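Long-range contacts in adenosine kinase, putative (Trypanosoma brucei, PDB 3OTX), which probably phosphorylates adenosine and related nucleosides to their monophosphates with ATP and magnesium, a step of purine salvage in the ribokinase-like PfkB family: residues Val283-Leu288 / His325-Gln329; Lys292-Gly298 / Val331-Asp335; Ile92-Gly98 / Ala120-Ala124; Thr87-Ala93 / Val111-Thr117. The protein carries 1 engineered substitution. All coordinates share one frame; numbering follows the deposited sequence.

Interaction 1: Val283-Leu288 / His325-Gln329; sequences VPVPQL and HYTAQ. With AP5 (bis(adenosine)-5'-pentaphosphate), chain C.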
# COMPACT_ATOMS: atom_id res chain seq x y z
N VAL A 283 6.91 -15.47 11.59
CA VAL A 283 6.17 -16.33 10.69
C VAL A 283 7.05 -16.65 9.47
O VAL A 283 7.33 -15.75 8.66
CB VAL A 283 4.90 -15.62 10.21
CG1 VAL A 283 4.05 -16.54 9.36
CG2 VAL A 283 4.09 -15.07 11.40
N PRO A 284 7.46 -17.91 9.32
CA PRO A 284 8.38 -18.26 8.22
C PRO A 284 7.78 -18.03 6.85
O PRO A 284 6.57 -18.18 6.64
CB PRO A 284 8.66 -19.74 8.42
CG PRO A 284 8.31 -20.03 9.83
CD PRO A 284 7.31 -19.02 10.28
N VAL A 285 8.64 -17.64 5.93
CA VAL A 285 8.23 -17.47 4.54
C VAL A 285 8.56 -18.79 3.83
O VAL A 285 9.71 -19.26 3.90
CB VAL A 285 8.99 -16.29 3.90
CG1 VAL A 285 8.84 -16.31 2.38
CG2 VAL A 285 8.52 -14.98 4.48
N PRO A 286 7.58 -19.39 3.13
CA PRO A 286 7.85 -20.67 2.46
C PRO A 286 8.98 -20.56 1.43
O PRO A 286 9.08 -19.56 0.72
CB PRO A 286 6.51 -21.01 1.79
CG PRO A 286 5.50 -20.24 2.53
CD PRO A 286 6.19 -18.95 2.93
N GLN A 287 9.84 -21.56 1.39
CA GLN A 287 10.94 -21.60 0.43
C GLN A 287 10.41 -21.44 -0.99
O GLN A 287 9.37 -22.03 -1.34
CB GLN A 287 11.68 -22.93 0.57
CG GLN A 287 13.00 -23.01 -0.17
CD GLN A 287 12.83 -23.35 -1.64
OE1 GLN A 287 13.64 -22.93 -2.47
NE2 GLN A 287 11.77 -24.09 -1.97
N LEU A 288 11.09 -20.63 -1.79
CA LEU A 288 10.73 -20.41 -3.19
C LEU A 288 12.01 -20.38 -4.01
O LEU A 288 12.95 -19.67 -3.63
CB LEU A 288 9.94 -19.10 -3.35
CG LEU A 288 9.38 -18.70 -4.73
CD1 LEU A 288 8.39 -19.74 -5.27
CD2 LEU A 288 8.73 -17.30 -4.66
N HIS A 325 1.90 -14.05 2.66
CA HIS A 325 3.05 -14.70 2.00
C HIS A 325 2.61 -15.39 0.72
O HIS A 325 3.31 -15.34 -0.29
CB HIS A 325 3.72 -15.73 2.90
CG HIS A 325 4.33 -15.16 4.12
ND1 HIS A 325 4.66 -15.94 5.21
CD2 HIS A 325 4.68 -13.89 4.45
CE1 HIS A 325 5.18 -15.18 6.16
NE2 HIS A 325 5.21 -13.93 5.72
N TYR A 326 1.44 -16.03 0.76
CA TYR A 326 0.94 -16.71 -0.41
C TYR A 326 0.74 -15.70 -1.58
O TYR A 326 1.22 -15.92 -2.70
CB TYR A 326 -0.38 -17.44 -0.08
CG TYR A 326 -1.06 -17.85 -1.35
CD1 TYR A 326 -0.59 -18.93 -2.11
CD2 TYR A 326 -2.11 -17.10 -1.84
CE1 TYR A 326 -1.21 -19.27 -3.33
CE2 TYR A 326 -2.72 -17.41 -3.05
CZ TYR A 326 -2.26 -18.50 -3.78
OH TYR A 326 -2.89 -18.78 -4.97
N THR A 327 0.00 -14.64 -1.31
CA THR A 327 -0.29 -13.67 -2.35
C THR A 327 0.98 -12.98 -2.85
O THR A 327 1.15 -12.79 -4.05
CB THR A 327 -1.37 -12.64 -1.93
OG1 THR A 327 -1.05 -12.08 -0.67
CG2 THR A 327 -2.73 -13.33 -1.81
N ALA A 328 1.89 -12.63 -1.93
CA ALA A 328 3.16 -12.01 -2.35
C ALA A 328 3.96 -12.95 -3.25
O ALA A 328 4.47 -12.54 -4.31
CB ALA A 328 3.98 -11.59 -1.13
N GLN A 329 4.01 -14.22 -2.86
CA GLN A 329 4.73 -15.20 -3.65
C GLN A 329 4.09 -15.42 -5.01
O GLN A 329 4.79 -15.65 -5.99
CB GLN A 329 4.96 -16.48 -2.86
CG GLN A 329 6.05 -16.23 -1.81
CD GLN A 329 6.55 -17.48 -1.12
OE1 GLN A 329 5.91 -18.53 -1.14
NE2 GLN A 329 7.72 -17.36 -0.51
PA AP5 C . 9.18 -7.81 1.13
O1A AP5 C . 10.41 -7.82 0.24
O2A AP5 C . 9.49 -7.69 2.61
O3A AP5 C . 8.15 -6.62 0.79
PB AP5 C . 8.52 -5.11 0.35
O1B AP5 C . 9.93 -4.74 0.71
O2B AP5 C . 7.42 -4.24 0.86
O3B AP5 C . 8.40 -5.29 -1.23
PG AP5 C . 8.95 -4.46 -2.46
O1G AP5 C . 9.04 -5.41 -3.62
O2G AP5 C . 10.31 -3.83 -2.26
O3G AP5 C . 7.76 -3.48 -2.68
PD AP5 C . 7.55 -2.30 -3.76
O1D AP5 C . 8.72 -2.12 -4.71
O2D AP5 C . 7.10 -1.11 -2.95
O3D AP5 C . 6.36 -2.91 -4.64
PE AP5 C . 4.78 -2.79 -4.32
O1E AP5 C . 4.55 -2.93 -2.84
O2E AP5 C . 4.01 -3.72 -5.26
O5F AP5 C . 8.31 -9.11 0.77
C5F AP5 C . 7.00 -9.29 1.31
C4F AP5 C . 6.67 -10.76 1.29
O4F AP5 C . 6.82 -11.28 -0.04
C3F AP5 C . 7.60 -11.65 2.11
O3F AP5 C . 7.15 -11.71 3.44
C2F AP5 C . 7.58 -12.95 1.37
O2F AP5 C . 6.43 -13.68 1.73
C1F AP5 C . 7.42 -12.51 -0.08
N9A AP5 C . 8.71 -12.36 -0.81
C8A AP5 C . 9.31 -11.16 -1.21
N7A AP5 C . 10.47 -11.48 -1.85
C5A AP5 C . 10.60 -12.83 -1.89
C6A AP5 C . 11.53 -13.68 -2.44
N6A AP5 C . 12.53 -13.23 -3.20
N1A AP5 C . 11.35 -15.03 -2.30
C2A AP5 C . 10.25 -15.57 -1.65
N3A AP5 C . 9.32 -14.70 -1.11
C4A AP5 C . 9.48 -13.37 -1.25
O5J AP5 C . 4.44 -1.25 -4.70
C5J AP5 C . 4.62 -0.80 -6.04
C4J AP5 C . 3.54 0.25 -6.24
O4J AP5 C . 3.85 1.45 -5.50
C3J AP5 C . 3.44 0.76 -7.68
O3J AP5 C . 2.27 0.16 -8.26
C2J AP5 C . 3.34 2.29 -7.56
O2J AP5 C . 2.30 2.86 -8.33
C1J AP5 C . 3.08 2.47 -6.09
N9B AP5 C . 3.47 3.79 -5.57
C8B AP5 C . 4.73 4.32 -5.64
N7B AP5 C . 4.67 5.56 -5.10
C5B AP5 C . 3.38 5.81 -4.70
C6B AP5 C . 2.77 6.90 -4.08
N6B AP5 C . 3.40 8.06 -3.82
N1B AP5 C . 1.42 6.79 -3.86
C2B AP5 C . 0.69 5.65 -4.09
N3B AP5 C . 1.28 4.59 -4.74
C4B AP5 C . 2.62 4.67 -5.00
O HOH W 1 6.95 -21.01 -1.94
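Gln329 joins the loop Val283-Leu288 to the helix residues His325-Gln329 and, with the same amide nitrogen, reads the nucleotide. Its NE2 gives one proton to Pro286 O at 2.9 Å, an almost straight bond (172°) lying in both the carbonyl plane and the amide plane. The second N-H of Gln329 NE2 goes to N3A of the inhibitor adenine at 3.2 Å. With CG anti to its own carbonyl carbon (chi1 -74°) and the chain extended beyond, the glutamine reaches out from the helix as far as the loop. Its OE1 accepts a proton from a water that also donates to Gln287 O, which fixes the rotation of the amide from its second end. Leu288 meets the glutamine from the opposite direction, and its CD2 lies 3.8 Å from C2A of the adenine.

One turn before Gln329 on the helix, His325 offers one face of its imidazole to Val285 CG2, a CH-pi contact 3.8 Å from the ring centroid and 14° off its normal. At the ring edge, near its plane, stands Val283 O, 3.3 Å from His325 CE1. The same valine at 285 points its other methyl, CG1, at Gln329 NE2. In the next shell, Thr272 is hydrogen-bonded to His325 NE2 and helps set the ring, whose CD2 comes within 3.2 Å of the ribose O2F.

Two bonds from one amide nitrogen, one to a loop carbonyl and one to a purine acceptor, suggest that loop conformation and adenine recognition at this end of the ligand are probably coupled.

Interaction 2: Lys292-Gly298 / Val331-Asp335; sequences KVIDMNG and VIQRD. With AP5 (bis(adenosine)-5'-pentaphosphate), chain C.
Asn297 and Val331 meet at about a right angle, the amide of the first reaching over the last turn of a helix. With CG anti to its carbonyl carbon (chi1 -61°), Asn297 packs CB against Val331 CG1 at 3.6 Å. Asn297 ND2 makes a hydrogen bond to Val331 O at 3.1 Å, the donor tilted 32° from the carbonyl plane. That carbonyl also accepts from Arg334 N, the two donors arriving from opposite faces of its plane and gripping it twice.

Lys292 and Gln333 run side by side in the same direction, Gln333 OE1 lying against Lys292 CB and CD, while the amide nitrogen of the glutamine is hydrogen-bonded back to Gln329 O. Ile294 and Asp335 are likewise aligned, with Ile294 CD1 3.8 Å from Asp335 CB. Val293 and Ile332 are set at a slant, Val293 CG2 touching Ile332 CD1 at 3.8 Å; that isoleucine methyl also lies 3.6 Å from C5A of the inhibitor adenine. Val293, Gly298 and Ile332 belong to the pocket of the bound inhibitor, so the clamp forms part of its wall.

The backbones are pinned by Ile294 N donating to Ile332 O at 2.9 Å, and by a water that donates to both Lys292 O and Gln333 O. The Arg334 guanidinium makes a cation-pi pair with Trp76. The loop that follows strand 279-283 is thus clamped to the C-terminal end of helix 317-332 before it enters helix 300-311.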
# COMPACT_ATOMS: atom_id res chain seq x y z
N LYS A 292 12.31 -18.36 -10.01
CA LYS A 292 10.90 -18.08 -10.29
C LYS A 292 10.51 -16.65 -9.97
O LYS A 292 9.46 -16.18 -10.42
CB LYS A 292 10.00 -19.07 -9.56
CG LYS A 292 10.19 -20.50 -10.01
CD LYS A 292 9.32 -21.46 -9.23
CE LYS A 292 9.72 -22.90 -9.54
NZ LYS A 292 9.18 -23.82 -8.51
N VAL A 293 11.35 -15.95 -9.23
CA VAL A 293 11.05 -14.57 -8.87
C VAL A 293 11.44 -13.69 -10.05
O VAL A 293 12.62 -13.62 -10.40
CB VAL A 293 11.78 -14.14 -7.59
CG1 VAL A 293 11.51 -12.66 -7.26
CG2 VAL A 293 11.37 -15.03 -6.42
N ILE A 294 10.45 -13.04 -10.65
CA ILE A 294 10.66 -12.18 -11.82
C ILE A 294 10.74 -10.69 -11.45
O ILE A 294 10.18 -10.28 -10.45
CB ILE A 294 9.57 -12.48 -12.88
CG1 ILE A 294 9.73 -13.92 -13.37
CG2 ILE A 294 9.63 -11.48 -14.04
CD1 ILE A 294 8.45 -14.55 -13.86
N ASP A 295 11.45 -9.91 -12.26
CA ASP A 295 11.74 -8.48 -11.98
C ASP A 295 10.60 -7.49 -12.28
O ASP A 295 10.80 -6.28 -12.29
CB ASP A 295 13.00 -8.04 -12.74
CG ASP A 295 12.87 -8.22 -14.26
OD1 ASP A 295 11.73 -8.28 -14.79
OD2 ASP A 295 13.93 -8.30 -14.93
N MET A 296 9.40 -8.01 -12.51
CA MET A 296 8.26 -7.19 -12.89
C MET A 296 7.59 -6.50 -11.71
O MET A 296 7.60 -5.26 -11.62
CB MET A 296 7.23 -8.07 -13.58
CG MET A 296 7.11 -7.89 -15.07
SD MET A 296 5.36 -7.69 -15.45
CE MET A 296 4.54 -8.75 -14.24
N ASN A 297 6.99 -7.31 -10.82
CA ASN A 297 6.20 -6.83 -9.70
C ASN A 297 6.99 -6.78 -8.39
O ASN A 297 8.00 -7.46 -8.21
CB ASN A 297 4.94 -7.70 -9.48
CG ASN A 297 3.98 -7.71 -10.68
OD1 ASN A 297 3.51 -6.66 -11.12
ND2 ASN A 297 3.67 -8.90 -11.17
N GLY A 298 6.51 -5.93 -7.49
CA GLY A 298 7.02 -5.90 -6.13
C GLY A 298 6.11 -6.77 -5.30
O GLY A 298 5.11 -7.29 -5.80
N VAL A 331 2.36 -13.08 -6.78
CA VAL A 331 2.54 -11.85 -7.55
C VAL A 331 3.98 -11.70 -8.07
O VAL A 331 4.19 -11.31 -9.24
CB VAL A 331 2.03 -10.62 -6.76
CG1 VAL A 331 2.55 -9.30 -7.33
CG2 VAL A 331 0.49 -10.62 -6.74
N ILE A 332 4.96 -12.06 -7.26
CA ILE A 332 6.36 -11.87 -7.68
C ILE A 332 6.80 -12.90 -8.73
O ILE A 332 7.84 -12.74 -9.39
CB ILE A 332 7.36 -11.81 -6.47
CG1 ILE A 332 7.49 -13.21 -5.83
CG2 ILE A 332 6.99 -10.67 -5.49
CD1 ILE A 332 8.43 -13.31 -4.66
N GLN A 333 6.00 -13.96 -8.88
CA GLN A 333 6.23 -14.95 -9.92
C GLN A 333 5.55 -14.61 -11.25
O GLN A 333 5.64 -15.37 -12.21
CB GLN A 333 5.79 -16.35 -9.45
CG GLN A 333 6.66 -16.93 -8.36
CD GLN A 333 6.16 -18.28 -7.89
OE1 GLN A 333 6.38 -19.29 -8.55
NE2 GLN A 333 5.49 -18.31 -6.75
N ARG A 334 4.87 -13.47 -11.33
CA ARG A 334 4.20 -13.10 -12.57
C ARG A 334 5.17 -12.41 -13.54
O ARG A 334 5.99 -11.59 -13.12
CB ARG A 334 2.97 -12.25 -12.30
CG ARG A 334 1.74 -13.09 -11.97
CD ARG A 334 0.77 -12.34 -11.08
NE ARG A 334 -0.61 -12.75 -11.31
CZ ARG A 334 -1.59 -12.66 -10.41
NH1 ARG A 334 -1.35 -12.19 -9.19
NH2 ARG A 334 -2.82 -13.05 -10.73
N ASP A 335 5.06 -12.74 -14.83
CA ASP A 335 6.05 -12.29 -15.83
C ASP A 335 5.71 -10.97 -16.51
O ASP A 335 5.00 -10.91 -17.51
CB ASP A 335 6.37 -13.40 -16.85
CG ASP A 335 5.14 -14.18 -17.30
OD1 ASP A 335 4.01 -13.65 -17.19
OD2 ASP A 335 5.31 -15.32 -17.77
PA AP5 C . 9.18 -7.81 1.13
O1A AP5 C . 10.41 -7.82 0.24
O2A AP5 C . 9.49 -7.69 2.61
O3A AP5 C . 8.15 -6.62 0.79
PB AP5 C . 8.52 -5.11 0.35
O1B AP5 C . 9.93 -4.74 0.71
O2B AP5 C . 7.42 -4.24 0.86
O3B AP5 C . 8.40 -5.29 -1.23
PG AP5 C . 8.95 -4.46 -2.46
O1G AP5 C . 9.04 -5.41 -3.62
O2G AP5 C . 10.31 -3.83 -2.26
O3G AP5 C . 7.76 -3.48 -2.68
PD AP5 C . 7.55 -2.30 -3.76
O1D AP5 C . 8.72 -2.12 -4.71
O2D AP5 C . 7.10 -1.11 -2.95
O3D AP5 C . 6.36 -2.91 -4.64
PE AP5 C . 4.78 -2.79 -4.32
O1E AP5 C . 4.55 -2.93 -2.84
O2E AP5 C . 4.01 -3.72 -5.26
O5F AP5 C . 8.31 -9.11 0.77
C5F AP5 C . 7.00 -9.29 1.31
C4F AP5 C . 6.67 -10.76 1.29
O4F AP5 C . 6.82 -11.28 -0.04
C3F AP5 C . 7.60 -11.65 2.11
O3F AP5 C . 7.15 -11.71 3.44
C2F AP5 C . 7.58 -12.95 1.37
O2F AP5 C . 6.43 -13.68 1.73
C1F AP5 C . 7.42 -12.51 -0.08
N9A AP5 C . 8.71 -12.36 -0.81
C8A AP5 C . 9.31 -11.16 -1.21
N7A AP5 C . 10.47 -11.48 -1.85
C5A AP5 C . 10.60 -12.83 -1.89
C6A AP5 C . 11.53 -13.68 -2.44
N6A AP5 C . 12.53 -13.23 -3.20
N1A AP5 C . 11.35 -15.03 -2.30
C2A AP5 C . 10.25 -15.57 -1.65
N3A AP5 C . 9.32 -14.70 -1.11
C4A AP5 C . 9.48 -13.37 -1.25
O5J AP5 C . 4.44 -1.25 -4.70
C5J AP5 C . 4.62 -0.80 -6.04
C4J AP5 C . 3.54 0.25 -6.24
O4J AP5 C . 3.85 1.45 -5.50
C3J AP5 C . 3.44 0.76 -7.68
O3J AP5 C . 2.27 0.16 -8.26
C2J AP5 C . 3.34 2.29 -7.56
O2J AP5 C . 2.30 2.86 -8.33
C1J AP5 C . 3.08 2.47 -6.09
N9B AP5 C . 3.47 3.79 -5.57
C8B AP5 C . 4.73 4.32 -5.64
N7B AP5 C . 4.67 5.56 -5.10
C5B AP5 C . 3.38 5.81 -4.70
C6B AP5 C . 2.77 6.90 -4.08
N6B AP5 C . 3.40 8.06 -3.82
N1B AP5 C . 1.42 6.79 -3.86
C2B AP5 C . 0.69 5.65 -4.09
N3B AP5 C . 1.28 4.59 -4.74
C4B AP5 C . 2.62 4.67 -5.00
O HOH W 2 7.83 -17.32 -12.29
O HOH W 3 6.95 -10.32 -11.05

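Interaction 3: Ile92-Gly98 / Ala120-Ala124; sequences IADDRYG and AGSGA
Ser122 meets the Asp95 carboxylate on its syn side, near its plane, with both oxygens in use. Asp95 OD2 accepts from Ser122 N at 2.8 Å, and Asp95 OD1 from Ser122 OG at 2.7 Å; the donors lie 17° and 24° out of the carboxylate plane. Gly98 N reaches OD1 nearly along its C-O bond, from the face opposite to the hydroxyl, and this is the bond that makes Asp95 the N-cap of its helix. A water donating to OD2 and to Ser122 O closes a further bridge. The Tyr97 ring comes obliquely to the strand, its CE2 4.1 Å from Ala124 CB, while Tyr97 CB rests on Ser122 CB.

Ser122 OG, anti to its carbonyl carbon (chi1 -64°), is turned into the bend of the other segment. There it donates a hydrogen bond to Asp95 OD1, and Ser122 OG accepts one from Ala93 N at 2.9 Å, filling both roles. Gly98 CA lies 3.2 Å from Ser122 OG. Ala93 CB sits 3.4 Å from Ala120 O, a carbonyl buried here without a polar partner.

The bend thereby ties the two sheets of the protein: strand 91-92 of the large sheet passes through it into helix 96-108, and the far side is the beginning of strand 122-130 of the five-stranded sheet, where Gly123 pairs with Leu18 and Ala124 with Asp139.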
# COMPACT_ATOMS: atom_id res chain seq x y z
N ILE A 92 -8.94 10.85 -9.46
CA ILE A 92 -8.42 10.70 -10.81
C ILE A 92 -8.98 11.81 -11.67
O ILE A 92 -9.82 12.61 -11.20
CB ILE A 92 -8.87 9.36 -11.47
CG1 ILE A 92 -10.42 9.22 -11.50
CG2 ILE A 92 -8.25 8.16 -10.77
CD1 ILE A 92 -10.94 8.01 -12.30
N ALA A 93 -8.51 11.88 -12.91
CA ALA A 93 -9.16 12.67 -13.95
C ALA A 93 -9.93 11.75 -14.88
O ALA A 93 -9.65 10.55 -14.94
CB ALA A 93 -8.13 13.54 -14.74
N ASP A 94 -10.89 12.31 -15.63
CA ASP A 94 -11.64 11.52 -16.63
C ASP A 94 -10.85 11.50 -17.94
O ASP A 94 -11.31 11.93 -19.01
CB ASP A 94 -13.05 12.10 -16.83
CG ASP A 94 -13.96 11.16 -17.61
OD1 ASP A 94 -13.80 9.93 -17.51
OD2 ASP A 94 -14.84 11.67 -18.33
N ASP A 95 -9.61 11.04 -17.83
CA ASP A 95 -8.72 10.89 -18.94
C ASP A 95 -8.42 9.42 -19.21
O ASP A 95 -9.00 8.53 -18.57
CB ASP A 95 -7.46 11.73 -18.73
CG ASP A 95 -6.68 11.36 -17.47
OD1 ASP A 95 -6.98 10.33 -16.81
OD2 ASP A 95 -5.76 12.12 -17.13
N ARG A 96 -7.57 9.15 -20.20
CA ARG A 96 -7.31 7.76 -20.59
C ARG A 96 -6.81 6.95 -19.40
O ARG A 96 -7.35 5.86 -19.12
CB ARG A 96 -6.36 7.71 -21.79
CG ARG A 96 -5.90 6.31 -22.17
CD ARG A 96 -7.00 5.44 -22.72
NE ARG A 96 -6.57 4.04 -22.81
CZ ARG A 96 -7.35 3.05 -23.22
NH1 ARG A 96 -8.59 3.29 -23.60
NH2 ARG A 96 -6.88 1.81 -23.26
N TYR A 97 -5.82 7.47 -18.67
CA TYR A 97 -5.28 6.73 -17.51
C TYR A 97 -6.34 6.51 -16.43
O TYR A 97 -6.46 5.40 -15.90
CB TYR A 97 -4.09 7.48 -16.86
CG TYR A 97 -2.80 7.42 -17.61
CD1 TYR A 97 -2.74 6.90 -18.90
CD2 TYR A 97 -1.64 7.97 -17.06
CE1 TYR A 97 -1.51 6.91 -19.64
CE2 TYR A 97 -0.43 7.96 -17.76
CZ TYR A 97 -0.38 7.44 -19.03
OH TYR A 97 0.81 7.43 -19.70
N GLY A 98 -7.12 7.56 -16.13
CA GLY A 98 -8.17 7.47 -15.10
C GLY A 98 -9.22 6.44 -15.48
O GLY A 98 -9.62 5.63 -14.62
N ALA A 120 -5.67 18.35 -12.74
CA ALA A 120 -4.47 17.69 -13.19
C ALA A 120 -4.92 16.38 -13.79
O ALA A 120 -5.98 15.85 -13.40
CB ALA A 120 -3.50 17.42 -12.02
N GLY A 121 -4.10 15.84 -14.68
CA GLY A 121 -4.37 14.53 -15.28
C GLY A 121 -4.17 13.45 -14.23
O GLY A 121 -3.56 13.69 -13.20
N SER A 122 -4.69 12.25 -14.50
CA SER A 122 -4.51 11.14 -13.57
C SER A 122 -3.04 10.88 -13.33
O SER A 122 -2.20 11.05 -14.24
CB SER A 122 -5.21 9.89 -14.11
OG SER A 122 -6.59 10.14 -14.15
N GLY A 123 -2.74 10.48 -12.09
CA GLY A 123 -1.38 10.23 -11.68
C GLY A 123 -0.71 9.06 -12.37
O GLY A 123 -1.37 8.17 -12.91
N ALA A 124 0.63 9.07 -12.34
CA ALA A 124 1.41 8.00 -12.93
C ALA A 124 2.65 7.77 -12.08
O ALA A 124 3.11 8.69 -11.37
CB ALA A 124 1.81 8.35 -14.40
O HOH W 4 -3.05 11.18 -16.83

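Interaction 4: Thr87-Ala93 / Val111-Thr117; sequences TYVGCIA and VMAVEHT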
# COMPACT_ATOMS: atom_id res chain seq x y z
N THR A 87 -14.12 -1.25 -1.06
CA THR A 87 -14.37 0.04 -1.69
C THR A 87 -13.06 0.80 -1.65
O THR A 87 -12.38 0.79 -0.65
CB THR A 87 -15.41 0.84 -0.90
OG1 THR A 87 -16.65 0.14 -0.94
CG2 THR A 87 -15.61 2.21 -1.51
N TYR A 88 -12.70 1.41 -2.78
CA TYR A 88 -11.45 2.17 -2.90
C TYR A 88 -11.81 3.63 -3.12
O TYR A 88 -12.71 3.95 -3.92
CB TYR A 88 -10.65 1.66 -4.13
CG TYR A 88 -9.41 2.43 -4.40
CD1 TYR A 88 -8.20 2.03 -3.85
CD2 TYR A 88 -9.42 3.54 -5.25
CE1 TYR A 88 -6.99 2.76 -4.10
CE2 TYR A 88 -8.26 4.26 -5.51
CZ TYR A 88 -7.05 3.87 -4.95
OH TYR A 88 -5.89 4.58 -5.22
N VAL A 89 -11.09 4.49 -2.42
CA VAL A 89 -11.24 5.94 -2.58
C VAL A 89 -9.90 6.57 -2.99
O VAL A 89 -8.86 6.31 -2.39
CB VAL A 89 -11.79 6.59 -1.27
CG1 VAL A 89 -11.77 8.13 -1.30
CG2 VAL A 89 -13.23 6.16 -1.08
N GLY A 90 -9.97 7.42 -4.02
CA GLY A 90 -8.86 8.26 -4.44
C GLY A 90 -9.37 9.21 -5.50
O GLY A 90 -10.58 9.26 -5.76
N CYS A 91 -8.47 9.99 -6.13
CA CYS A 91 -8.89 11.01 -7.05
C CYS A 91 -8.17 10.79 -8.38
O CYS A 91 -6.95 10.56 -8.40
CB CYS A 91 -8.61 12.40 -6.46
SG CYS A 91 -9.17 13.78 -7.49
N ILE A 92 -8.94 10.85 -9.46
CA ILE A 92 -8.42 10.70 -10.81
C ILE A 92 -8.98 11.81 -11.67
O ILE A 92 -9.82 12.61 -11.20
CB ILE A 92 -8.87 9.36 -11.47
CG1 ILE A 92 -10.42 9.22 -11.50
CG2 ILE A 92 -8.25 8.16 -10.77
CD1 ILE A 92 -10.94 8.01 -12.30
N ALA A 93 -8.51 11.88 -12.91
CA ALA A 93 -9.16 12.67 -13.95
C ALA A 93 -9.93 11.75 -14.88
O ALA A 93 -9.65 10.55 -14.94
CB ALA A 93 -8.13 13.54 -14.74
N VAL A 111 -15.45 -1.59 -5.65
CA VAL A 111 -16.28 -0.40 -5.77
C VAL A 111 -15.34 0.80 -5.76
O VAL A 111 -14.57 1.00 -4.82
CB VAL A 111 -17.30 -0.31 -4.62
CG1 VAL A 111 -18.13 0.99 -4.78
CG2 VAL A 111 -18.18 -1.55 -4.63
N MET A 112 -15.37 1.58 -6.84
CA MET A 112 -14.44 2.68 -7.01
C MET A 112 -15.12 4.01 -6.70
O MET A 112 -15.72 4.64 -7.56
CB MET A 112 -13.87 2.68 -8.45
CG MET A 112 -12.90 1.54 -8.68
SD MET A 112 -11.36 1.72 -7.76
CE MET A 112 -10.36 2.77 -8.84
N ALA A 113 -15.08 4.38 -5.41
CA ALA A 113 -15.71 5.61 -4.95
C ALA A 113 -14.74 6.77 -5.15
O ALA A 113 -14.33 7.46 -4.20
CB ALA A 113 -16.14 5.46 -3.49
N VAL A 114 -14.34 6.97 -6.41
CA VAL A 114 -13.29 7.96 -6.76
C VAL A 114 -13.86 9.32 -7.10
O VAL A 114 -15.02 9.43 -7.57
CB VAL A 114 -12.38 7.44 -7.93
CG1 VAL A 114 -11.58 6.20 -7.45
CG2 VAL A 114 -13.22 7.12 -9.18
N GLU A 115 -13.06 10.32 -6.79
CA GLU A 115 -13.32 11.69 -7.18
C GLU A 115 -12.80 11.90 -8.58
O GLU A 115 -11.81 11.30 -8.93
CB GLU A 115 -12.59 12.63 -6.22
CG GLU A 115 -12.91 14.11 -6.45
CD GLU A 115 -12.39 15.01 -5.35
OE1 GLU A 115 -11.55 14.56 -4.55
OE2 GLU A 115 -12.82 16.21 -5.33
N HIS A 116 -13.44 12.77 -9.36
CA HIS A 116 -12.86 13.22 -10.62
C HIS A 116 -12.53 14.68 -10.50
O HIS A 116 -13.31 15.46 -9.94
CB HIS A 116 -13.81 13.06 -11.81
CG HIS A 116 -14.16 11.64 -12.10
ND1 HIS A 116 -13.63 10.94 -13.16
CD2 HIS A 116 -14.97 10.78 -11.45
CE1 HIS A 116 -14.11 9.71 -13.16
NE2 HIS A 116 -14.93 9.59 -12.13
N THR A 117 -11.35 15.04 -10.99
CA THR A 117 -10.93 16.44 -11.01
C THR A 117 -10.53 16.83 -12.44
O THR A 117 -10.17 15.97 -13.26
CB THR A 117 -9.75 16.70 -10.02
OG1 THR A 117 -9.39 18.09 -10.02
CG2 THR A 117 -8.49 15.91 -10.39
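Tyr88 and Met112 lie side by side on one face of two parallel strands, the thioether nestling obliquely beside the phenol in a Met-aromatic contact. Bends at chi2 and chi3 fold the methionine back, bringing SD to 3.7 Å from Tyr88 CD2. Val114 CG1 fits against the edge of the same ring.

Farther along, the side chain of Ile92 wedges between Val114 and His116. Its CD1 touches Val114 CG2 at 4.0 Å, and CG1 lies over the imidazole face in a CH-pi contact. On the face of Thr87, Cys91 and Glu115, Cys91 SG settles against Glu115 CB and meets Thr117 CG2 at 3.7 Å; Thr87 CG2 reaches Ala113 CB in the interruption.

Parallel pairing comes in two runs. Tyr88 N bonds to Val111 O at 2.8 Å, followed by a weak bond from Ala113 N; after the interruption at Gly90 and the inverse gamma turn at Ala113, Glu115 N, Ile92 N and Thr117 N resume the pattern.

Helix 96-108 crosses over between strand 91-92 and strand 111-116 as a beta-alpha-beta unit, packing on Met112 and Val114. Strand 86-89 continues the large sheet inward to strand 10-13, while His150 of helix 148-151 touches Val89 and Glu115.

How the interactions relate
From the N terminus, interaction 4 comes first, closing the excursion through helix 96-108 by returning strand 111-116 to the edge of the large sheet. Interaction 3 opens at Ile92 and Ala93, which both contacts share, and closes later at strand 122-130; their segments alternate, so the two loops cross and link the edge of the large sheet to the five-stranded sheet. Interactions 1 and 2 come later in the chain, in series with the first pair, and cross each other, both fastening the loop after strand 279-283 to helix 317-332, where Leu288 packs on Val293, Ile332 and Gln333. Both touch the inhibitor. The centres of interactions 1 and 3 are about 34 Å apart, on opposite sides of the chain's centre.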